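Local coordinates for protein adhesin (Streptococcus sanguinis SK1 = NCTC 7863, PDB 6VT2) that probably mediates bacterial attachment to host surfaces by binding sialylated glycans such as sialyl-T antigen through tandem Siglec-like modules, at residues A[371-383]-A[391-403]. Numbering follows the deposited sequence.
Sequences VVNNDGSVTVIYP and SRDTITADRTVQD. With CA (calcium ion), chain G; SO4 (sulfate ion), chain K.
Tyr382 and Asp393 meet at the calcium end of an antiparallel hairpin. Tyr382 OH donates to Asp393 OD2 at 2.6 Å on the carboxylate's anti lone pair, with the ring and carboxylate planes perpendicular. Both carboxylate oxygens bind calcium, OD2 at 2.4 Å from the ion, so OD2 serves metal and phenol together and the carboxylate's rotation is fixed; the ion probably draws charge from the carboxylate. The ring reaches this spot with CG anti to its own carbonyl carbon (chi1 -64°), laying its edge beside the backbone of Ser391 and Arg392. Thr324 OG1 and Tyr327 O also bind the ion, and the Tyr327 ring meets that of Tyr382 with the planes nearly parallel.

Strands 378-381 and 392-395 run antiparallel at 158°, joined by two hydrogen-bonded pairs, Val378 with Ile395 and Val380 with Asp393; the straightest bond is Val380 N to Asp393 O (2.8 Å, 173° at the hydrogen). On the face carrying Arg392, its extended chain lies alongside Ile381 and points the same way; Ile381 CD1 sits over one guanidinium face, 3.7 Å from Arg392 NH1, while NH2 forms a salt bridge with Asp385. Farther along this face, one water joins Thr379 OG1 to Thr394 OG1. On the other face, the Val380 and Ile395 side chains cross at an angle, CG2 of Val380 touching CD1 of Ile395 at 4.1 Å, and helix 346-360 packs against Val378 and Ile395. Beyond the strands, Thr400 OG1 donates to Gly376 O at 2.7 Å from above the carbonyl plane, tying the 373-376 type I turn to the segment after the 3-10 turn. Such a helix-backed hairpin, pinned by calcium at one end, belongs to the atypical Rib domain.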
loop_
_atom_site.group_PDB
_atom_site.type_symbol
_atom_site.label_atom_id
_atom_site.label_comp_id
_atom_site.label_asym_id
_atom_site.label_seq_id
_atom_site.Cartn_x
_atom_site.Cartn_y
_atom_site.Cartn_z
ATOM N N VAL A 371 51.161 -16.251 12.221
ATOM C CA VAL A 371 52.610 -16.320 12.382
ATOM C C VAL A 371 52.866 -16.504 13.866
ATOM O O VAL A 371 52.518 -15.637 14.670
ATOM C CB VAL A 371 53.329 -15.070 11.854
ATOM C CG1 VAL A 371 54.798 -15.176 12.066
ATOM C CG2 VAL A 371 53.016 -14.874 10.373
ATOM N N VAL A 372 53.438 -17.636 14.238
ATOM C CA VAL A 372 53.825 -17.856 15.619
ATOM C C VAL A 372 55.242 -17.300 15.796
ATOM O O VAL A 372 56.203 -17.719 15.140
ATOM C CB VAL A 372 53.749 -19.328 15.983
ATOM C CG1 VAL A 372 54.017 -19.478 17.495
ATOM C CG2 VAL A 372 52.376 -19.915 15.620
ATOM N N ASN A 373 55.358 -16.300 16.620
ATOM C CA ASN A 373 56.622 -15.649 16.889
ATOM C C ASN A 373 57.466 -16.486 17.835
ATOM O O ASN A 373 57.022 -17.492 18.403
ATOM C CB ASN A 373 56.310 -14.288 17.419
ATOM C CG ASN A 373 55.435 -13.503 16.407
ATOM O OD1 ASN A 373 55.822 -13.392 15.266
ATOM N ND2 ASN A 373 54.261 -13.034 16.806
ATOM N N ASN A 374 58.716 -16.055 17.969
ATOM C CA ASN A 374 59.668 -16.850 18.730
ATOM C C ASN A 374 59.247 -16.992 20.174
ATOM O O ASN A 374 59.596 -18.002 20.794
ATOM C CB ASN A 374 61.045 -16.243 18.677
ATOM C CG ASN A 374 61.723 -16.492 17.376
ATOM O OD1 ASN A 374 61.531 -17.526 16.750
ATOM N ND2 ASN A 374 62.549 -15.552 16.965
ATOM N N ASP A 375 58.486 -16.026 20.717
ATOM C CA ASP A 375 57.973 -16.103 22.078
ATOM C C ASP A 375 56.610 -16.784 22.172
ATOM O O ASP A 375 56.028 -16.877 23.267
ATOM C CB ASP A 375 57.917 -14.714 22.712
ATOM C CG ASP A 375 56.890 -13.768 22.043
ATOM O OD1 ASP A 375 56.193 -14.176 21.108
ATOM O OD2 ASP A 375 56.806 -12.605 22.452
ATOM N N GLY A 376 56.097 -17.270 21.062
ATOM C CA GLY A 376 54.861 -18.004 21.078
ATOM C C GLY A 376 53.613 -17.132 20.946
ATOM O O GLY A 376 52.514 -17.688 20.851
ATOM N N SER A 377 53.743 -15.818 21.023
ATOM C CA SER A 377 52.647 -14.962 20.604
ATOM C C SER A 377 52.372 -15.223 19.141
ATOM O O SER A 377 53.215 -15.737 18.410
ATOM C CB SER A 377 52.999 -13.519 20.837
ATOM O OG SER A 377 54.024 -13.103 19.989
ATOM N N VAL A 378 51.120 -14.966 18.746
ATOM C CA VAL A 378 50.664 -15.284 17.420
ATOM C C VAL A 378 50.193 -14.003 16.775
ATOM O O VAL A 378 49.350 -13.292 17.328
ATOM C CB VAL A 378 49.554 -16.332 17.427
ATOM C CG1 VAL A 378 49.140 -16.600 15.942
ATOM C CG2 VAL A 378 50.012 -17.575 18.054
ATOM N N THR A 379 50.778 -13.682 15.637
ATOM C CA THR A 379 50.283 -12.595 14.807
ATOM C C THR A 379 49.268 -13.160 13.835
ATOM O O THR A 379 49.570 -14.095 13.108
ATOM C CB THR A 379 51.405 -11.949 14.023
ATOM O OG1 THR A 379 52.399 -11.542 14.954
ATOM C CG2 THR A 379 50.888 -10.713 13.279
ATOM N N VAL A 380 48.078 -12.578 13.833
ATOM C CA VAL A 380 47.011 -12.948 12.940
ATOM C C VAL A 380 46.976 -11.870 11.868
ATOM O O VAL A 380 46.792 -10.687 12.170
ATOM C CB VAL A 380 45.688 -13.008 13.692
ATOM C CG1 VAL A 380 44.559 -13.360 12.803
ATOM C CG2 VAL A 380 45.761 -13.989 14.860
ATOM N N ILE A 381 47.148 -12.275 10.615
ATOM C CA ILE A 381 47.191 -11.337 9.504
ATOM C C ILE A 381 46.004 -11.590 8.590
ATOM O O ILE A 381 45.857 -12.676 8.013
ATOM C CB ILE A 381 48.511 -11.471 8.744
ATOM C CG1 ILE A 381 49.721 -11.326 9.717
ATOM C CG2 ILE A 381 48.528 -10.506 7.636
ATOM C CD1 ILE A 381 51.039 -11.561 9.003
ATOM N N TYR A 382 45.152 -10.594 8.491
ATOM C CA TYR A 382 43.945 -10.694 7.703
ATOM C C TYR A 382 44.272 -10.374 6.272
ATOM O O TYR A 382 45.291 -9.760 5.976
ATOM C CB TYR A 382 42.912 -9.712 8.226
ATOM C CG TYR A 382 42.493 -10.051 9.604
ATOM C CD1 TYR A 382 41.585 -11.064 9.812
ATOM C CD2 TYR A 382 43.016 -9.381 10.690
ATOM C CE1 TYR A 382 41.231 -11.445 11.073
ATOM C CE2 TYR A 382 42.636 -9.746 11.960
ATOM C CZ TYR A 382 41.795 -10.773 12.139
ATOM O OH TYR A 382 41.436 -11.174 13.403
ATOM N N PRO A 383 43.453 -10.841 5.347
ATOM C CA PRO A 383 43.853 -10.807 3.937
ATOM C C PRO A 383 43.849 -9.415 3.300
ATOM O O PRO A 383 44.281 -9.288 2.159
ATOM C CB PRO A 383 42.855 -11.766 3.281
ATOM C CG PRO A 383 41.802 -11.963 4.208
ATOM C CD PRO A 383 42.366 -11.778 5.587
ATOM N N SER A 391 46.443 -4.918 8.869
ATOM C CA SER A 391 45.205 -5.498 9.336
ATOM C C SER A 391 45.558 -6.790 10.042
ATOM O O SER A 391 45.678 -7.846 9.405
ATOM C CB SER A 391 44.268 -5.733 8.166
ATOM O OG SER A 391 43.014 -6.153 8.630
ATOM N N ARG A 392 45.666 -6.689 11.363
ATOM C CA ARG A 392 46.295 -7.752 12.137
ATOM C C ARG A 392 45.687 -7.787 13.522
ATOM O O ARG A 392 45.054 -6.820 13.974
ATOM C CB ARG A 392 47.809 -7.534 12.240
ATOM C CG ARG A 392 48.495 -7.560 10.925
ATOM C CD ARG A 392 50.034 -7.399 11.087
ATOM N NE ARG A 392 50.556 -7.352 9.762
ATOM C CZ ARG A 392 51.713 -7.840 9.370
ATOM N NH1 ARG A 392 52.536 -8.398 10.271
ATOM N NH2 ARG A 392 52.032 -7.792 8.108
ATOM N N ASP A 393 45.900 -8.921 14.203
ATOM C CA ASP A 393 45.596 -9.061 15.611
ATOM C C ASP A 393 46.778 -9.800 16.196
ATOM O O ASP A 393 47.557 -10.415 15.468
ATOM C CB ASP A 393 44.297 -9.797 15.870
ATOM C CG ASP A 393 43.062 -8.912 15.738
ATOM O OD1 ASP A 393 43.095 -7.800 16.270
ATOM O OD2 ASP A 393 42.054 -9.341 15.181
ATOM N N THR A 394 46.931 -9.697 17.505
ATOM C CA THR A 394 47.969 -10.417 18.227
ATOM C C THR A 394 47.303 -11.273 19.283
ATOM O O THR A 394 46.427 -10.799 20.018
ATOM C CB THR A 394 48.948 -9.463 18.877
ATOM O OG1 THR A 394 49.612 -8.691 17.879
ATOM C CG2 THR A 394 50.016 -10.317 19.685
ATOM N N ILE A 395 47.661 -12.534 19.344
ATOM C CA ILE A 395 47.273 -13.368 20.504
ATOM C C ILE A 395 48.535 -13.448 21.370
ATOM O O ILE A 395 49.517 -13.914 20.893
ATOM C CB ILE A 395 46.822 -14.737 20.059
ATOM C CG1 ILE A 395 45.714 -14.640 19.012
ATOM C CG2 ILE A 395 46.450 -15.615 21.217
ATOM C CD1 ILE A 395 45.362 -15.934 18.417
ATOM N N THR A 396 48.452 -13.024 22.609
ATOM C CA THR A 396 49.644 -12.955 23.465
ATOM C C THR A 396 50.091 -14.344 23.903
ATOM O O THR A 396 49.316 -15.210 23.941
ATOM C CB THR A 396 49.383 -11.999 24.624
ATOM O OG1 THR A 396 48.233 -12.484 25.295
ATOM C CG2 THR A 396 49.153 -10.599 24.140
ATOM N N ALA A 397 51.362 -14.447 24.248
ATOM C CA ALA A 397 52.026 -15.699 24.631
ATOM C C ALA A 397 51.428 -16.244 25.931
ATOM O O ALA A 397 51.314 -17.400 26.018
ATOM C CB ALA A 397 53.501 -15.480 24.731
ATOM N N ASP A 398 50.814 -15.431 26.782
ATOM C CA ASP A 398 50.115 -15.972 27.952
ATOM C C ASP A 398 48.849 -16.728 27.542
ATOM O O ASP A 398 48.356 -17.449 28.316
ATOM C CB ASP A 398 49.872 -14.907 29.008
ATOM C CG ASP A 398 49.022 -13.772 28.540
ATOM O OD1 ASP A 398 48.643 -13.791 27.441
ATOM O OD2 ASP A 398 48.705 -12.913 29.356
ATOM N N ARG A 399 48.355 -16.557 26.323
ATOM C CA ARG A 399 47.244 -17.324 25.866
ATOM C C ARG A 399 47.650 -18.515 25.046
ATOM O O ARG A 399 46.782 -19.300 24.664
ATOM C CB ARG A 399 46.346 -16.451 24.977
ATOM C CG ARG A 399 45.916 -15.156 25.667
ATOM C CD ARG A 399 44.508 -15.208 26.076
ATOM N NE ARG A 399 44.061 -13.930 26.620
ATOM C CZ ARG A 399 43.370 -13.803 27.752
ATOM N NH1 ARG A 399 43.044 -14.881 28.465
ATOM N NH2 ARG A 399 43.004 -12.597 28.167
ATOM N N THR A 400 48.951 -18.724 24.810
ATOM C CA THR A 400 49.326 -19.812 23.924
ATOM C C THR A 400 50.370 -20.753 24.485
ATOM O O THR A 400 50.346 -21.933 24.152
ATOM C CB THR A 400 49.913 -19.280 22.617
ATOM O OG1 THR A 400 51.051 -18.482 22.941
ATOM C CG2 THR A 400 48.887 -18.420 21.847
ATOM N N VAL A 401 51.251 -20.242 25.335
ATOM C CA VAL A 401 52.460 -20.920 25.787
ATOM C C VAL A 401 52.319 -21.309 27.245
ATOM O O VAL A 401 51.803 -20.521 28.048
ATOM C CB VAL A 401 53.664 -19.976 25.614
ATOM C CG1 VAL A 401 54.850 -20.423 26.401
ATOM C CG2 VAL A 401 54.045 -19.856 24.137
ATOM N N GLN A 402 52.835 -22.497 27.599
ATOM C CA GLN A 402 52.987 -22.900 29.004
ATOM C C GLN A 402 54.422 -23.394 29.211
ATOM O O GLN A 402 54.825 -24.402 28.638
ATOM C CB GLN A 402 52.001 -23.989 29.358
ATOM C CG GLN A 402 52.191 -24.499 30.756
ATOM C CD GLN A 402 52.068 -23.427 31.764
ATOM O OE1 GLN A 402 51.036 -22.795 31.931
ATOM N NE2 GLN A 402 53.179 -23.161 32.429
ATOM N N ASP A 403 55.192 -22.668 29.991
ATOM C CA ASP A 403 56.532 -23.088 30.409
ATOM C C ASP A 403 56.480 -24.472 31.028
ATOM O O ASP A 403 55.658 -24.741 31.906
ATOM C CB ASP A 403 56.988 -22.034 31.431
ATOM C CG ASP A 403 58.462 -22.018 31.757
ATOM O OD1 ASP A 403 59.173 -22.965 31.454
ATOM O OD2 ASP A 403 58.865 -20.953 32.353
HETATM CA CA CA G . 40.692 -7.385 15.634
HETATM S S SO4 K . 53.365 -20.104 34.678
HETATM O O1 SO4 K . 54.395 -20.176 33.683
HETATM O O2 SO4 K . 52.820 -18.785 34.810
HETATM O O3 SO4 K . 52.324 -21.083 34.374
HETATM O O4 SO4 K . 53.847 -20.568 35.977
HETATM O O HOH W 1 51.799 -9.313 16.452
HETATM O O HOH W 2 38.644 -6.687 16.876
HETATM O O HOH W 3 41.307 -5.196 16.444
HETATM O O HOH W 4 40.602 -8.171 17.845
#